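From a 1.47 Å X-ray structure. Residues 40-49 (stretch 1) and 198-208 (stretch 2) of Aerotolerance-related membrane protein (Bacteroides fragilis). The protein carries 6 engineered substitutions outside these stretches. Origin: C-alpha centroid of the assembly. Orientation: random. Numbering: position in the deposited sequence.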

# COMPACT_ATOMS: atom_id res chain seq x y z
N LYS A 40 -10.31 8.38 1.52
CA LYS A 40 -10.26 9.73 0.96
C LYS A 40 -9.96 9.68 -0.53
O LYS A 40 -10.55 10.42 -1.32
CB LYS A 40 -9.19 10.58 1.67
CG LYS A 40 -9.45 10.78 3.14
CD LYS A 40 -10.92 11.05 3.38
CE LYS A 40 -11.25 11.15 4.86
NZ LYS A 40 -12.70 11.41 5.05
N LEU A 41 -9.02 8.81 -0.89
CA LEU A 41 -8.58 8.67 -2.27
C LEU A 41 -9.73 8.31 -3.20
O LEU A 41 -9.91 8.94 -4.25
CB LEU A 41 -7.47 7.62 -2.35
CG LEU A 41 -6.81 7.36 -3.71
CD1 LEU A 41 -6.33 8.67 -4.29
CD2 LEU A 41 -5.64 6.41 -3.54
N VAL A 42 -10.53 7.33 -2.81
CA VAL A 42 -11.66 6.92 -3.64
C VAL A 42 -12.80 7.95 -3.64
O VAL A 42 -13.46 8.14 -4.67
CB VAL A 42 -12.20 5.51 -3.28
CG1 VAL A 42 -11.09 4.48 -3.37
CG2 VAL A 42 -12.84 5.50 -1.91
N ASP A 43 -13.02 8.62 -2.50
CA ASP A 43 -14.06 9.64 -2.42
C ASP A 43 -13.70 10.84 -3.30
O ASP A 43 -14.58 11.61 -3.70
CB ASP A 43 -14.30 10.11 -0.97
CG ASP A 43 -15.26 9.21 -0.21
OD1 ASP A 43 -15.89 8.34 -0.84
OD2 ASP A 43 -15.39 9.39 1.02
N GLY A 44 -12.42 10.97 -3.61
CA GLY A 44 -11.95 12.04 -4.49
C GLY A 44 -11.84 11.63 -5.95
O GLY A 44 -11.27 12.37 -6.75
N MSE A 45 -12.37 10.46 -6.29
CA MSE A 45 -12.39 10.01 -7.68
C MSE A 45 -13.69 10.39 -8.37
O MSE A 45 -14.74 10.50 -7.74
CB MSE A 45 -12.21 8.49 -7.76
CG MSE A 45 -10.82 8.01 -7.41
SE MSE A 45 -10.70 6.07 -7.51
CE MSE A 45 -8.78 5.92 -7.24
N GLU A 46 -13.61 10.58 -9.68
CA GLU A 46 -14.79 10.91 -10.48
C GLU A 46 -14.93 9.99 -11.69
O GLU A 46 -15.97 9.36 -11.88
CB GLU A 46 -14.74 12.38 -10.91
CG GLU A 46 -13.34 12.92 -11.14
N ASN A 47 -13.88 9.91 -12.50
CA ASN A 47 -13.92 9.16 -13.75
C ASN A 47 -13.09 7.89 -13.70
O ASN A 47 -13.16 7.04 -14.60
CB ASN A 47 -13.42 10.04 -14.90
CG ASN A 47 -14.16 11.35 -14.99
OD1 ASN A 47 -15.39 11.38 -15.07
ND2 ASN A 47 -13.42 12.45 -14.96
N ASP A 48 -12.30 7.75 -12.65
CA ASP A 48 -11.35 6.65 -12.54
C ASP A 48 -12.03 5.35 -12.12
O ASP A 48 -13.18 5.35 -11.68
CB ASP A 48 -10.25 7.02 -11.55
CG ASP A 48 -9.55 8.31 -11.93
OD1 ASP A 48 -9.39 8.56 -13.14
OD2 ASP A 48 -9.16 9.08 -11.02
N LYS A 49 -11.31 4.24 -12.29
CA LYS A 49 -11.71 2.96 -11.72
C LYS A 49 -10.67 2.57 -10.69
O LYS A 49 -9.49 2.92 -10.81
CB LYS A 49 -11.81 1.89 -12.81
CG LYS A 49 -12.94 2.13 -13.79
CD LYS A 49 -13.00 1.01 -14.83
CE LYS A 49 -14.09 1.27 -15.87
NZ LYS A 49 -14.09 0.23 -16.93
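Stretch 2 (198-208) AQKAINQEINK

Stretch 2 packs on stretch 1 as one helix laid against the closing turn of another, a small contact of van der Waals character that no hydrogen bond or salt bridge crosses and that centres on Leu 41 and Gln 199.

Residues 198 to 206 of stretch 2 are helical, continuing a helix that begins earlier in the chain, and the regular bonds from each amide to the carbonyl four residues before run from Ile 202 N to Ala 198 O (3.0 Å) as far as Asn 207 N to Asn 203 O (2.9 Å). Asn 207 is the first residue to leave helical angles. In stretch 1 the helix is already ending: Lys 40 to Asp 43 are helical, Gly 44 departs from the helix, and the chain then continues as an irregular loop toward Lys 49. The two segments advance in the same general direction, since Leu 41 lies by Gln 199, with their CA atoms 5.4 Å apart, and Asp 48 lies nearest Asn 207, with CA atoms 9.3 Å apart. The backbones are therefore closest at the start and spread apart later. Together the stretches bury 345 Å² of surface.

Spacing along the helix decides which residues of stretch 2 take part. Gln 199, Ile 202, Asn 203 and Ile 206 recur at steps of three and four, so their CA-to-CB bonds all point toward stretch 1, while that of Lys 200 points away.

At the close end, Gln 199 reaches toward the last helical turn of stretch 1. Its CG is 3.5 Å from Leu 41 N and 3.8 Å from Lys 40 CB, so the aliphatic part of a long, flexible side chain fills the narrow space between the backbones. Its NE2 comes within 3.5 Å of Lys 40 O, but the angle is too poor for a hydrogen bond. Lys 40 suits the margin: its CB faces the helix while its end leads away. Gly 44 is suited to its place by the absence of a side chain. Its CA is 3.9 Å from Gln 199 NE2, and a CB would point toward stretch 2 and come within 2.4 Å of Gln 199 NE2, a clash.

Leu 41 supplies the apolar centre. Its CA-to-CB bond points sideways, but with chi1 t and chi2 p the side chain comes nearer to stretch 2, bringing CD1 to 3.6 Å from Ile 202 CG2. Both residues are buried, as branched hydrocarbon groups should be. The same CD1 atom also touches the amide group of Asn 203, which tolerates a partly exposed position better than another hydrocarbon would.

Farther along, the contact thins. Asp 48 points toward stretch 2, and its OD2 is 4.5 Å from Ile 206 CG2, a loose approach. Its OD1 is hydrogen-bonded elsewhere in the structure, which helps a buried carboxylate to be accommodated.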

# COMPACT_ATOMS: atom_id res chain seq x y z
N ALA A 198 -1.84 13.88 1.59
CA ALA A 198 -1.24 12.80 0.82
C ALA A 198 -2.16 12.37 -0.32
O ALA A 198 -1.71 12.13 -1.44
CB ALA A 198 -0.91 11.61 1.73
N GLN A 199 -3.46 12.30 -0.01
CA GLN A 199 -4.48 11.95 -0.99
C GLN A 199 -4.47 12.89 -2.20
O GLN A 199 -4.53 12.44 -3.35
CB GLN A 199 -5.87 11.98 -0.33
CG GLN A 199 -7.03 11.70 -1.28
CD GLN A 199 -7.80 12.95 -1.67
OE1 GLN A 199 -7.74 13.97 -0.99
NE2 GLN A 199 -8.55 12.86 -2.77
N LYS A 200 -4.39 14.19 -1.94
CA LYS A 200 -4.40 15.17 -3.03
C LYS A 200 -3.18 15.00 -3.92
O LYS A 200 -3.28 15.06 -5.15
CB LYS A 200 -4.47 16.60 -2.48
N ALA A 201 -2.02 14.79 -3.30
CA ALA A 201 -0.78 14.66 -4.05
C ALA A 201 -0.79 13.41 -4.92
O ALA A 201 -0.31 13.43 -6.06
CB ALA A 201 0.40 14.63 -3.10
N ILE A 202 -1.35 12.32 -4.40
CA ILE A 202 -1.40 11.09 -5.19
C ILE A 202 -2.43 11.20 -6.32
O ILE A 202 -2.18 10.74 -7.43
CB ILE A 202 -1.60 9.82 -4.30
CG1 ILE A 202 -1.38 8.56 -5.14
CG2 ILE A 202 -2.96 9.80 -3.64
CD1 ILE A 202 0.01 8.50 -5.72
N ASN A 203 -3.57 11.84 -6.04
CA ASN A 203 -4.56 12.11 -7.08
C ASN A 203 -3.99 13.02 -8.16
O ASN A 203 -4.30 12.88 -9.34
CB ASN A 203 -5.82 12.75 -6.49
CG ASN A 203 -6.76 11.74 -5.86
OD1 ASN A 203 -7.06 11.81 -4.66
ND2 ASN A 203 -7.23 10.79 -6.66
N GLN A 204 -3.15 13.96 -7.73
CA GLN A 204 -2.49 14.89 -8.64
C GLN A 204 -1.52 14.17 -9.57
O GLN A 204 -1.45 14.47 -10.77
CB GLN A 204 -1.76 15.98 -7.85
CG GLN A 204 -0.81 16.84 -8.66
CD GLN A 204 -0.27 18.01 -7.87
OE1 GLN A 204 -1.02 18.68 -7.15
NE2 GLN A 204 1.03 18.27 -7.98
N GLU A 205 -0.78 13.21 -9.03
CA GLU A 205 0.15 12.42 -9.83
C GLU A 205 -0.59 11.48 -10.77
O GLU A 205 -0.20 11.29 -11.92
CB GLU A 205 1.09 11.61 -8.92
CG GLU A 205 2.13 10.81 -9.67
CD GLU A 205 3.04 11.67 -10.53
OE1 GLU A 205 3.37 12.80 -10.11
OE2 GLU A 205 3.43 11.21 -11.62
N ILE A 206 -1.67 10.89 -10.26
CA ILE A 206 -2.50 9.97 -11.04
C ILE A 206 -3.16 10.68 -12.21
O ILE A 206 -3.24 10.14 -13.32
CB ILE A 206 -3.56 9.29 -10.14
CG1 ILE A 206 -2.91 8.22 -9.26
CG2 ILE A 206 -4.69 8.69 -10.97
CD1 ILE A 206 -3.86 7.60 -8.26
N ASN A 207 -3.62 11.91 -11.98
CA ASN A 207 -4.33 12.68 -13.00
C ASN A 207 -3.43 13.26 -14.10
O ASN A 207 -3.77 14.26 -14.74
CB ASN A 207 -5.17 13.79 -12.36
CG ASN A 207 -6.36 13.25 -11.58
OD1 ASN A 207 -6.40 12.07 -11.23
ND2 ASN A 207 -7.33 14.12 -11.31
N LYS A 208 -2.29 12.62 -14.30
CA LYS A 208 -1.42 12.92 -15.44
C LYS A 208 -1.34 11.68 -16.33
O LYS A 208 -0.67 11.67 -17.36
CB LYS A 208 -0.03 13.34 -14.96
CG LYS A 208 -0.05 14.57 -14.06
CD LYS A 208 1.36 15.02 -13.71